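Local structure of DNA ligase (Aquifex aeolicus, 3QWU) at residues F75-V81 / R213-K219; L154-F159 / L182-E186; A244-Q249 / F352-L358. The protein probably seals nucleic acid ends as an ATP-dependent ligase, and binds adenosine in its nucleotide pocket. All coordinates share one frame. Residue numbers count along the deposited sequence, not the author numbering.

Contact 1. Residues F75-V81 / R213-K219; sequences FWVEEKV and REGVVFK. With ADN (adenosine), chain C.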
loop_
_atom_site.group_PDB
_atom_site.type_symbol
_atom_site.label_atom_id
_atom_site.label_comp_id
_atom_site.label_asym_id
_atom_site.label_seq_id
_atom_site.Cartn_x
_atom_site.Cartn_y
_atom_site.Cartn_z
ATOM N N PHE A 75 15.962 30.169 -9.403
ATOM C CA PHE A 75 16.167 29.223 -8.354
ATOM C C PHE A 75 17.460 28.466 -8.525
ATOM O O PHE A 75 17.891 28.122 -9.638
ATOM C CB PHE A 75 14.966 28.249 -8.230
ATOM C CG PHE A 75 14.582 27.638 -9.510
ATOM C CD1 PHE A 75 15.163 26.453 -9.920
ATOM C CD2 PHE A 75 13.678 28.276 -10.351
ATOM C CE1 PHE A 75 14.830 25.895 -11.130
ATOM C CE2 PHE A 75 13.373 27.748 -11.558
ATOM C CZ PHE A 75 13.939 26.527 -11.959
ATOM N N TRP A 76 18.061 28.189 -7.386
ATOM C CA TRP A 76 19.254 27.382 -7.329
ATOM C C TRP A 76 18.884 25.877 -7.312
ATOM O O TRP A 76 17.941 25.461 -6.642
ATOM C CB TRP A 76 20.053 27.752 -6.073
ATOM C CG TRP A 76 20.716 29.108 -6.133
ATOM C CD1 TRP A 76 20.238 30.275 -5.637
ATOM C CD2 TRP A 76 21.980 29.409 -6.716
ATOM N NE1 TRP A 76 21.126 31.286 -5.849
ATOM C CE2 TRP A 76 22.209 30.788 -6.517
ATOM C CE3 TRP A 76 22.953 28.646 -7.377
ATOM C CZ2 TRP A 76 23.358 31.425 -6.960
ATOM C CZ3 TRP A 76 24.113 29.286 -7.809
ATOM C CH2 TRP A 76 24.293 30.665 -7.613
ATOM N N VAL A 77 19.663 25.093 -8.028
ATOM C CA VAL A 77 19.466 23.653 -8.113
ATOM C C VAL A 77 20.608 23.006 -7.424
ATOM O O VAL A 77 21.744 23.274 -7.741
ATOM C CB VAL A 77 19.365 23.243 -9.546
ATOM C CG1 VAL A 77 19.311 21.740 -9.694
ATOM C CG2 VAL A 77 18.076 23.892 -10.141
ATOM N N GLU A 78 20.295 22.232 -6.401
ATOM C CA GLU A 78 21.273 21.510 -5.575
ATOM C C GLU A 78 21.042 19.991 -5.637
ATOM O O GLU A 78 19.928 19.565 -5.817
ATOM C CB GLU A 78 21.154 21.932 -4.110
ATOM C CG GLU A 78 21.602 23.313 -3.892
ATOM C CD GLU A 78 21.618 23.697 -2.426
ATOM O OE1 GLU A 78 20.936 23.056 -1.592
ATOM O OE2 GLU A 78 22.351 24.642 -2.123
ATOM N N GLU A 79 22.096 19.196 -5.452
ATOM C CA GLU A 79 21.956 17.753 -5.419
ATOM C C GLU A 79 21.284 17.341 -4.113
ATOM O O GLU A 79 21.617 17.847 -3.049
ATOM C CB GLU A 79 23.288 17.016 -5.527
ATOM C CG GLU A 79 23.076 15.468 -5.419
ATOM C CD GLU A 79 24.373 14.638 -5.399
ATOM O OE1 GLU A 79 25.452 15.243 -5.401
ATOM O OE2 GLU A 79 24.308 13.388 -5.385
ATOM N N LYS A 80 20.329 16.428 -4.242
ATOM C CA LYS A 80 19.690 15.811 -3.125
ATOM C C LYS A 80 20.466 14.497 -2.823
ATOM O O LYS A 80 20.547 13.553 -3.632
ATOM C CB LYS A 80 18.192 15.549 -3.413
ATOM C CG LYS A 80 17.446 15.278 -2.112
ATOM C CD LYS A 80 16.015 14.826 -2.230
ATOM C CE LYS A 80 15.539 14.175 -0.839
ATOM N NZ LYS A 80 16.625 13.332 -0.046
ATOM N N VAL A 81 21.124 14.483 -1.684
ATOM C CA VAL A 81 22.004 13.379 -1.325
ATOM C C VAL A 81 21.182 12.443 -0.437
ATOM O O VAL A 81 20.485 12.865 0.500
ATOM C CB VAL A 81 23.281 13.876 -0.570
ATOM C CG1 VAL A 81 24.017 12.690 0.041
ATOM C CG2 VAL A 81 24.199 14.633 -1.492
ATOM N N ARG A 213 22.154 8.997 -8.947
ATOM C CA ARG A 213 21.997 10.004 -7.889
ATOM C C ARG A 213 20.541 10.133 -7.504
ATOM O O ARG A 213 19.656 9.654 -8.234
ATOM C CB ARG A 213 22.574 11.337 -8.371
ATOM C CG ARG A 213 24.100 11.263 -8.251
ATOM C CD ARG A 213 24.875 12.376 -8.745
ATOM N NE ARG A 213 26.262 11.925 -8.723
ATOM C CZ ARG A 213 27.237 12.432 -7.980
ATOM N NH1 ARG A 213 27.047 13.519 -7.188
ATOM N NH2 ARG A 213 28.433 11.871 -8.076
ATOM N N GLU A 214 20.272 10.697 -6.342
ATOM C CA GLU A 214 18.890 10.652 -5.867
ATOM C C GLU A 214 17.957 11.609 -6.607
ATOM O O GLU A 214 16.821 11.269 -6.904
ATOM C CB GLU A 214 18.784 10.895 -4.380
ATOM C CG GLU A 214 17.380 10.592 -3.907
ATOM C CD GLU A 214 17.257 10.689 -2.404
ATOM O OE1 GLU A 214 16.649 9.760 -1.819
ATOM O OE2 GLU A 214 17.784 11.662 -1.811
ATOM N N GLY A 215 18.462 12.784 -6.959
ATOM C CA GLY A 215 17.619 13.872 -7.412
ATOM C C GLY A 215 18.201 15.229 -7.097
ATOM O O GLY A 215 19.391 15.349 -6.845
ATOM N N VAL A 216 17.369 16.257 -7.139
ATOM C CA VAL A 216 17.790 17.596 -6.789
ATOM C C VAL A 216 16.782 18.241 -5.873
ATOM O O VAL A 216 15.621 17.805 -5.798
ATOM C CB VAL A 216 17.959 18.463 -8.079
ATOM C CG1 VAL A 216 18.960 17.811 -9.016
ATOM C CG2 VAL A 216 16.577 18.665 -8.781
ATOM N N VAL A 217 17.235 19.291 -5.171
ATOM C CA VAL A 217 16.339 20.243 -4.471
ATOM C C VAL A 217 16.390 21.604 -5.114
ATOM O O VAL A 217 17.446 22.134 -5.340
ATOM C CB VAL A 217 16.728 20.425 -2.989
ATOM C CG1 VAL A 217 15.700 21.295 -2.257
ATOM C CG2 VAL A 217 16.830 19.095 -2.320
ATOM N N PHE A 218 15.230 22.178 -5.405
ATOM C CA PHE A 218 15.151 23.496 -6.005
ATOM C C PHE A 218 14.909 24.525 -4.898
ATOM O O PHE A 218 14.079 24.282 -4.032
ATOM C CB PHE A 218 13.997 23.533 -7.000
ATOM C CG PHE A 218 14.089 22.489 -8.082
ATOM C CD1 PHE A 218 14.925 22.675 -9.155
ATOM C CD2 PHE A 218 13.295 21.350 -8.044
ATOM C CE1 PHE A 218 15.006 21.770 -10.179
ATOM C CE2 PHE A 218 13.378 20.431 -9.043
ATOM C CZ PHE A 218 14.259 20.653 -10.143
ATOM N N LYS A 219 15.645 25.643 -4.923
ATOM C CA LYS A 219 15.595 26.698 -3.850
ATOM C C LYS A 219 15.470 28.108 -4.400
ATOM O O LYS A 219 16.411 28.645 -4.962
ATOM C CB LYS A 219 16.815 26.634 -2.943
ATOM C CG LYS A 219 17.055 25.222 -2.445
ATOM C CD LYS A 219 18.033 25.060 -1.290
ATOM C CE LYS A 219 18.148 23.547 -0.915
ATOM N NZ LYS A 219 19.194 23.244 0.138
HETATM O "O5'" ADN C . 13.038 16.363 2.841
HETATM C "C5'" ADN C . 14.158 16.319 1.956
HETATM C "C4'" ADN C . 15.354 15.711 2.678
HETATM O "O4'" ADN C . 16.464 15.461 1.762
HETATM C "C3'" ADN C . 15.889 16.664 3.738
HETATM O "O3'" ADN C . 15.298 16.524 5.028
HETATM C "C2'" ADN C . 17.390 16.392 3.752
HETATM O "O2'" ADN C . 17.745 15.563 4.845
HETATM C "C1'" ADN C . 17.718 15.687 2.437
HETATM N N9 ADN C . 18.583 16.468 1.539
HETATM C C8 ADN C . 19.583 15.927 0.804
HETATM N N7 ADN C . 20.225 16.853 0.053
HETATM C C5 ADN C . 19.578 18.020 0.303
HETATM C C6 ADN C . 19.718 19.391 -0.197
HETATM N N6 ADN C . 20.709 19.635 -1.100
HETATM N N1 ADN C . 18.894 20.358 0.313
HETATM C C2 ADN C . 17.917 20.046 1.212
HETATM N N3 ADN C . 17.712 18.784 1.687
HETATM C C4 ADN C . 18.509 17.770 1.283
HETATM O O HOH W 1 22.232 12.078 -5.024
#

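Contact 2. Residues L154-F159 / L182-E186; sequences LFVFDF and LPHVE. With ADN (adenosine), chain C.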
loop_
_atom_site.group_PDB
_atom_site.type_symbol
_atom_site.label_atom_id
_atom_site.label_comp_id
_atom_site.label_asym_id
_atom_site.label_seq_id
_atom_site.Cartn_x
_atom_site.Cartn_y
_atom_site.Cartn_z
ATOM N N LEU A 154 29.762 13.950 5.233
ATOM C CA LEU A 154 28.762 14.887 5.592
ATOM C C LEU A 154 28.753 15.958 4.520
ATOM O O LEU A 154 29.776 16.329 4.030
ATOM C CB LEU A 154 29.069 15.403 6.970
ATOM C CG LEU A 154 28.262 16.547 7.508
ATOM C CD1 LEU A 154 28.284 16.475 9.021
ATOM C CD2 LEU A 154 28.885 17.802 6.960
ATOM N N PHE A 155 27.575 16.399 4.138
ATOM C CA PHE A 155 27.407 17.392 3.128
ATOM C C PHE A 155 26.418 18.457 3.568
ATOM O O PHE A 155 25.224 18.183 3.648
ATOM C CB PHE A 155 26.910 16.704 1.863
ATOM C CG PHE A 155 27.884 15.665 1.299
ATOM C CD1 PHE A 155 28.925 16.034 0.499
ATOM C CD2 PHE A 155 27.743 14.337 1.585
ATOM C CE1 PHE A 155 29.849 15.055 -0.026
ATOM C CE2 PHE A 155 28.649 13.381 1.052
ATOM C CZ PHE A 155 29.709 13.777 0.285
ATOM N N VAL A 156 26.922 19.659 3.882
ATOM C CA VAL A 156 26.096 20.804 4.201
ATOM C C VAL A 156 25.210 21.234 2.997
ATOM O O VAL A 156 25.670 21.270 1.850
ATOM C CB VAL A 156 26.998 22.043 4.617
ATOM C CG1 VAL A 156 26.114 23.284 4.935
ATOM C CG2 VAL A 156 27.905 21.705 5.775
ATOM N N PHE A 157 23.929 21.492 3.269
ATOM C CA PHE A 157 22.988 22.027 2.291
ATOM C C PHE A 157 22.200 23.230 2.825
ATOM O O PHE A 157 21.470 23.906 2.059
ATOM C CB PHE A 157 22.013 20.926 1.817
ATOM C CG PHE A 157 21.200 20.289 2.911
ATOM C CD1 PHE A 157 20.182 20.959 3.530
ATOM C CD2 PHE A 157 21.469 19.004 3.340
ATOM C CE1 PHE A 157 19.465 20.314 4.582
ATOM C CE2 PHE A 157 20.756 18.412 4.374
ATOM C CZ PHE A 157 19.779 19.071 4.995
ATOM N N ASP A 158 22.283 23.506 4.127
ATOM C CA ASP A 158 21.591 24.693 4.656
ATOM C C ASP A 158 22.219 25.185 5.977
ATOM O O ASP A 158 22.981 24.452 6.635
ATOM C CB ASP A 158 20.045 24.429 4.789
ATOM C CG ASP A 158 19.233 24.764 3.472
ATOM O OD1 ASP A 158 19.484 25.852 2.862
ATOM O OD2 ASP A 158 18.340 23.955 3.070
ATOM N N PHE A 159 21.946 26.442 6.311
ATOM C CA PHE A 159 22.157 26.934 7.662
ATOM C C PHE A 159 20.853 27.501 8.163
ATOM O O PHE A 159 20.108 28.140 7.424
ATOM C CB PHE A 159 23.198 28.052 7.735
ATOM C CG PHE A 159 24.591 27.635 7.364
ATOM C CD1 PHE A 159 25.402 27.028 8.277
ATOM C CD2 PHE A 159 25.099 27.902 6.098
ATOM C CE1 PHE A 159 26.677 26.668 7.927
ATOM C CE2 PHE A 159 26.410 27.535 5.752
ATOM C CZ PHE A 159 27.169 26.894 6.646
ATOM N N LEU A 182 33.804 24.026 4.084
ATOM C CA LEU A 182 32.946 22.911 4.455
ATOM C C LEU A 182 32.649 21.984 3.261
ATOM O O LEU A 182 32.614 22.417 2.133
ATOM C CB LEU A 182 31.654 23.465 5.074
ATOM C CG LEU A 182 31.897 24.383 6.302
ATOM C CD1 LEU A 182 30.599 24.926 6.888
ATOM C CD2 LEU A 182 32.710 23.619 7.376
ATOM N N PRO A 183 32.460 20.694 3.526
ATOM C CA PRO A 183 31.920 19.810 2.499
ATOM C C PRO A 183 30.441 20.160 2.267
ATOM O O PRO A 183 29.701 20.402 3.241
ATOM C CB PRO A 183 32.066 18.416 3.126
ATOM C CG PRO A 183 32.057 18.649 4.644
ATOM C CD PRO A 183 32.528 20.067 4.865
ATOM N N HIS A 184 30.016 20.202 1.006
ATOM C CA HIS A 184 28.685 20.707 0.647
ATOM C C HIS A 184 28.056 19.858 -0.459
ATOM O O HIS A 184 28.740 19.112 -1.149
ATOM C CB HIS A 184 28.822 22.135 0.141
ATOM C CG HIS A 184 29.764 22.231 -1.019
ATOM N ND1 HIS A 184 31.081 22.611 -0.875
ATOM C CD2 HIS A 184 29.613 21.876 -2.318
ATOM C CE1 HIS A 184 31.685 22.531 -2.050
ATOM N NE2 HIS A 184 30.816 22.087 -2.943
ATOM N N VAL A 185 26.743 19.989 -0.631
ATOM C CA VAL A 185 26.038 19.273 -1.707
ATOM C C VAL A 185 26.493 19.937 -2.992
ATOM O O VAL A 185 26.885 21.102 -2.953
ATOM C CB VAL A 185 24.491 19.332 -1.503
ATOM C CG1 VAL A 185 24.081 18.526 -0.246
ATOM C CG2 VAL A 185 23.987 20.776 -1.363
ATOM N N GLU A 186 26.541 19.202 -4.105
ATOM C CA GLU A 186 26.912 19.776 -5.393
ATOM C C GLU A 186 25.909 20.864 -5.734
ATOM O O GLU A 186 24.716 20.665 -5.547
ATOM C CB GLU A 186 26.935 18.704 -6.516
ATOM C CG GLU A 186 27.067 19.321 -7.955
ATOM C CD GLU A 186 27.169 18.317 -9.091
ATOM O OE1 GLU A 186 26.903 17.136 -8.857
ATOM O OE2 GLU A 186 27.499 18.706 -10.246
HETATM O "O5'" ADN C . 13.038 16.363 2.841
HETATM C "C5'" ADN C . 14.158 16.319 1.956
HETATM C "C4'" ADN C . 15.354 15.711 2.678
HETATM O "O4'" ADN C . 16.464 15.461 1.762
HETATM C "C3'" ADN C . 15.889 16.664 3.738
HETATM O "O3'" ADN C . 15.298 16.524 5.028
HETATM C "C2'" ADN C . 17.390 16.392 3.752
HETATM O "O2'" ADN C . 17.745 15.563 4.845
HETATM C "C1'" ADN C . 17.718 15.687 2.437
HETATM N N9 ADN C . 18.583 16.468 1.539
HETATM C C8 ADN C . 19.583 15.927 0.804
HETATM N N7 ADN C . 20.225 16.853 0.053
HETATM C C5 ADN C . 19.578 18.020 0.303
HETATM C C6 ADN C . 19.718 19.391 -0.197
HETATM N N6 ADN C . 20.709 19.635 -1.100
HETATM N N1 ADN C . 18.894 20.358 0.313
HETATM C C2 ADN C . 17.917 20.046 1.212
HETATM N N3 ADN C . 17.712 18.784 1.687
HETATM C C4 ADN C . 18.509 17.770 1.283
#

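Contact 3. Residues A244-Q249 / F352-L358; sequences AKNMLQ and FLNMTGL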
loop_
_atom_site.group_PDB
_atom_site.type_symbol
_atom_site.label_atom_id
_atom_site.label_comp_id
_atom_site.label_asym_id
_atom_site.label_seq_id
_atom_site.Cartn_x
_atom_site.Cartn_y
_atom_site.Cartn_z
ATOM N N ALA A 244 11.616 -3.693 0.640
ATOM C CA ALA A 244 10.843 -4.941 0.625
ATOM C C ALA A 244 10.667 -5.524 2.038
ATOM O O ALA A 244 9.578 -5.881 2.404
ATOM C CB ALA A 244 11.501 -5.971 -0.278
ATOM N N LYS A 245 11.754 -5.644 2.803
ATOM C CA LYS A 245 11.728 -6.317 4.111
ATOM C C LYS A 245 10.849 -5.561 5.104
ATOM O O LYS A 245 10.397 -6.093 6.127
ATOM C CB LYS A 245 13.147 -6.482 4.638
ATOM C CG LYS A 245 13.917 -7.522 3.836
ATOM C CD LYS A 245 15.395 -7.555 4.148
ATOM C CE LYS A 245 16.146 -8.697 3.460
ATOM N NZ LYS A 245 17.540 -8.779 3.975
ATOM N N ASN A 246 10.523 -4.346 4.681
ATOM C CA ASN A 246 9.950 -3.292 5.475
ATOM C C ASN A 246 8.510 -3.132 5.172
ATOM O O ASN A 246 7.891 -2.221 5.678
ATOM C CB ASN A 246 10.646 -1.983 5.032
ATOM C CG ASN A 246 11.004 -1.117 6.164
ATOM O OD1 ASN A 246 12.108 -0.542 6.164
ATOM N ND2 ASN A 246 10.112 -1.035 7.182
ATOM N N MET A 247 7.976 -3.999 4.314
ATOM C CA MET A 247 6.640 -3.793 3.718
ATOM C C MET A 247 5.454 -3.825 4.656
ATOM O O MET A 247 4.390 -3.400 4.251
ATOM C CB MET A 247 6.353 -4.799 2.606
ATOM C CG MET A 247 6.547 -4.247 1.250
ATOM S SD MET A 247 6.171 -5.471 -0.011
ATOM C CE MET A 247 7.274 -4.807 -1.300
ATOM N N LEU A 248 5.585 -4.377 5.855
ATOM C CA LEU A 248 4.417 -4.468 6.723
ATOM C C LEU A 248 4.256 -3.129 7.453
ATOM O O LEU A 248 3.155 -2.740 7.812
ATOM C CB LEU A 248 4.515 -5.679 7.665
ATOM C CG LEU A 248 4.604 -7.067 6.977
ATOM C CD1 LEU A 248 4.697 -8.194 7.995
ATOM C CD2 LEU A 248 3.428 -7.320 6.033
ATOM N N GLN A 249 5.354 -2.389 7.553
ATOM C CA GLN A 249 5.366 -1.052 8.140
ATOM C C GLN A 249 5.133 0.063 7.085
ATOM O O GLN A 249 5.840 1.064 7.106
ATOM C CB GLN A 249 6.737 -0.793 8.843
ATOM C CG GLN A 249 7.517 -2.030 9.374
ATOM C CD GLN A 249 6.825 -2.789 10.535
ATOM O OE1 GLN A 249 6.388 -3.934 10.369
ATOM N NE2 GLN A 249 6.764 -2.163 11.713
ATOM N N PHE A 352 13.086 -7.854 11.224
ATOM C CA PHE A 352 11.668 -7.553 10.984
ATOM C C PHE A 352 10.783 -8.739 11.393
ATOM O O PHE A 352 10.597 -9.690 10.617
ATOM C CB PHE A 352 11.470 -7.237 9.489
ATOM C CG PHE A 352 12.256 -6.029 9.031
ATOM C CD1 PHE A 352 11.696 -4.760 9.079
ATOM C CD2 PHE A 352 13.587 -6.158 8.643
ATOM C CE1 PHE A 352 12.442 -3.647 8.702
ATOM C CE2 PHE A 352 14.338 -5.052 8.273
ATOM C CZ PHE A 352 13.771 -3.809 8.275
ATOM N N LEU A 353 10.221 -8.664 12.601
ATOM C CA LEU A 353 9.541 -9.792 13.234
ATOM C C LEU A 353 8.251 -10.154 12.541
ATOM O O LEU A 353 7.873 -11.329 12.501
ATOM C CB LEU A 353 9.185 -9.484 14.709
ATOM C CG LEU A 353 10.137 -9.656 15.901
ATOM C CD1 LEU A 353 11.627 -9.852 15.568
ATOM C CD2 LEU A 353 9.943 -8.432 16.797
ATOM N N ASN A 354 7.555 -9.138 12.045
ATOM C CA ASN A 354 6.282 -9.367 11.385
ATOM C C ASN A 354 6.461 -9.943 9.999
ATOM O O ASN A 354 5.786 -10.877 9.638
ATOM C CB ASN A 354 5.387 -8.119 11.429
ATOM C CG ASN A 354 4.852 -7.839 12.885
ATOM O OD1 ASN A 354 4.538 -6.696 13.259
ATOM N ND2 ASN A 354 4.812 -8.890 13.704
ATOM N N MET A 355 7.425 -9.458 9.251
ATOM C CA MET A 355 7.737 -10.069 7.980
ATOM C C MET A 355 8.226 -11.469 8.214
ATOM O O MET A 355 7.834 -12.388 7.470
ATOM C CB MET A 355 8.817 -9.293 7.223
ATOM C CG MET A 355 9.041 -9.785 5.826
ATOM S SD MET A 355 7.500 -9.739 4.846
ATOM C CE MET A 355 7.697 -8.112 4.106
ATOM N N THR A 356 9.077 -11.620 9.235
ATOM C CA THR A 356 9.633 -12.906 9.625
ATOM C C THR A 356 8.524 -13.905 9.913
ATOM O O THR A 356 8.492 -14.984 9.283
ATOM C CB THR A 356 10.643 -12.775 10.809
ATOM O OG1 THR A 356 11.824 -12.096 10.340
ATOM C CG2 THR A 356 11.047 -14.199 11.376
ATOM N N GLY A 357 7.604 -13.550 10.816
ATOM C CA GLY A 357 6.425 -14.416 11.126
ATOM C C GLY A 357 5.485 -14.643 9.926
ATOM O O GLY A 357 4.945 -15.713 9.729
ATOM N N LEU A 358 5.292 -13.640 9.078
ATOM C CA LEU A 358 4.382 -13.805 7.949
ATOM C C LEU A 358 4.968 -14.793 6.937
ATOM O O LEU A 358 4.309 -15.712 6.496
ATOM C CB LEU A 358 4.128 -12.454 7.296
ATOM C CG LEU A 358 3.228 -12.442 6.010
ATOM C CD1 LEU A 358 1.877 -13.034 6.358
ATOM C CD2 LEU A 358 3.101 -10.984 5.528
HETATM O O HOH W 2 8.346 -6.537 10.129
#

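Contact 1. Residues F75-V81 / R213-K219
Two neighbouring antiparallel strands in the interior of a five-stranded mixed sheet make this buried contact, with 227-231 beyond one of them and 187-191 beyond the other. The short axes approach to 4.0 Å at 142°, and paired backbone bonds fix the register: W76 N to K219 O (3.0 Å) and K219 N to W76 O (2.9 Å), then E78 N to V217 O (3.0 Å) and V217 N to E78 O (2.8 Å). V77 and F218 form the non-hydrogen-bonded pair between them; V77 CG2 meets the F218 ring edge at CD1, 3.5 Å away. The opposite face, bearing E78, V217 and K219, receives the adenine. E78 OE1 and K219 NZ form a very short salt bridge (2.5 Å); K219 NZ also donates to ADN N1 (2.9 Å), while E79 O accepts from ADN N6 (2.8 Å). The E79 carboxylate itself bonds Y147 and, weakly through OE1, R213 NH1 (3.0 Å). K80 NZ forms a salt bridge with E214 OE2 (2.7 Å) and donates a hydrogen bond to ADN O4' (2.8 Å). G215, at phi/psi 151/-162, adopts angles that call for glycine. Sequence and geometry match nucleotidyltransferase motif I, the KxDG signature to which K80, V81 and D82 belong, pairing with motif IV (E214-G215), the core of the ligase adenylation pocket; K80 probably corresponds to the lysine that relatives adenylate.

Contact 2. Residues L154-F159 / L182-E186
F157 lays one face of its ring over the adenine, CD1 lying 3.4 Å from ADN C2, while V217 of the neighbouring sheet contacts the base from its other side. V185 completes the corner: its CG2 is 3.7 Å from F157 CB and 3.5 Å from ADN N6. What fixes V185 there is a single backbone bridge between residues 154-159 of strand 153-161 and the irregular segment 182-186; the end-to-end directions of 154-159 and 182-185 differ by 95°. V156 N donates to P183 O (2.9 Å, 156°), and V185 N returns a bond to V156 O (3.0 Å, 153°). The sequence LFVFDF and the aromatic ring over the base are consistent with motif IIIa of the nucleotidyltransferase fold. Just past the bridge, F157 and D158 both face C130 of strand 127-134, a classic beta bulge; D158 then forms salt bridges with K173, K219 and R227. Apolar contacts flank the bridge. L154 CD2 is 4.0 Å from P183 CG, V156 CG2 reaches L182 CB at 4.2 Å, and the edge of the F159 ring meets L182 through CZ to CD1 at 4.0 Å. F155 sends its CB to V185 CG1 (4.0 Å), and its ring edge presents CD1 to H184 O at 3.5 Å.

Contact 3. Residues A244-Q249 / F352-L358
F352 stands at a strand-to-helix junction in the C-terminal ligase region: it ends strand 343-352 and holds the N-cap position of helix 353-363, which packs against the connection between helices 233-242 and 254-269. Its O accepts from T356 N (2.8 Å) and T356 OG1 (2.7 Å), joining it to the first helical turn. Its CA-to-CB bond points toward 244-249, and K245 O sits over one ring face, 3.4 Å from F352 CG. The aliphatic part of K245 follows, CB lying 4.0 Å from F352 CD2, while its NZ bonds Y303 O. One residue past L353, N354 lies beside L248. M355 comes next and is buried; its CE approaches A244 O at 3.4 Å and M247 CB at 3.9 Å. No direct hydrogen bond crosses between the segments, so apart from water the contact rests on van der Waals packing, with 434 Å² buried. A turn later L358 meets L248, CD2 to CD2 at 3.7 Å, and also packs on L260 of the second subunit. One water links the sides, donating to Q249 OE1 (3.3 Å) and accepting from M355 N (3.2 Å).

Following the chain from the N terminus, strand 75-80 opens contact 1, which closes when 213-219 pairs with it, with 131 residues between its segments. Contact 2 nests wholly inside that loop, closing a shorter one of 22 residues that includes helix 170-180. Their centres lie 12 Å apart and they touch, with E79 N 3.0 Å from E186 O, a probable hydrogen bond. Together they join two sheets around the adenosine. Contact 3 follows in series, spanning 102 residues of the C-terminal region and joining the connection between helices 233-242 and 254-269 to the start of helix 353-363; its centre is about 32 Å and 35 Å from the centres of contacts 1 and 2, across the chain's centre.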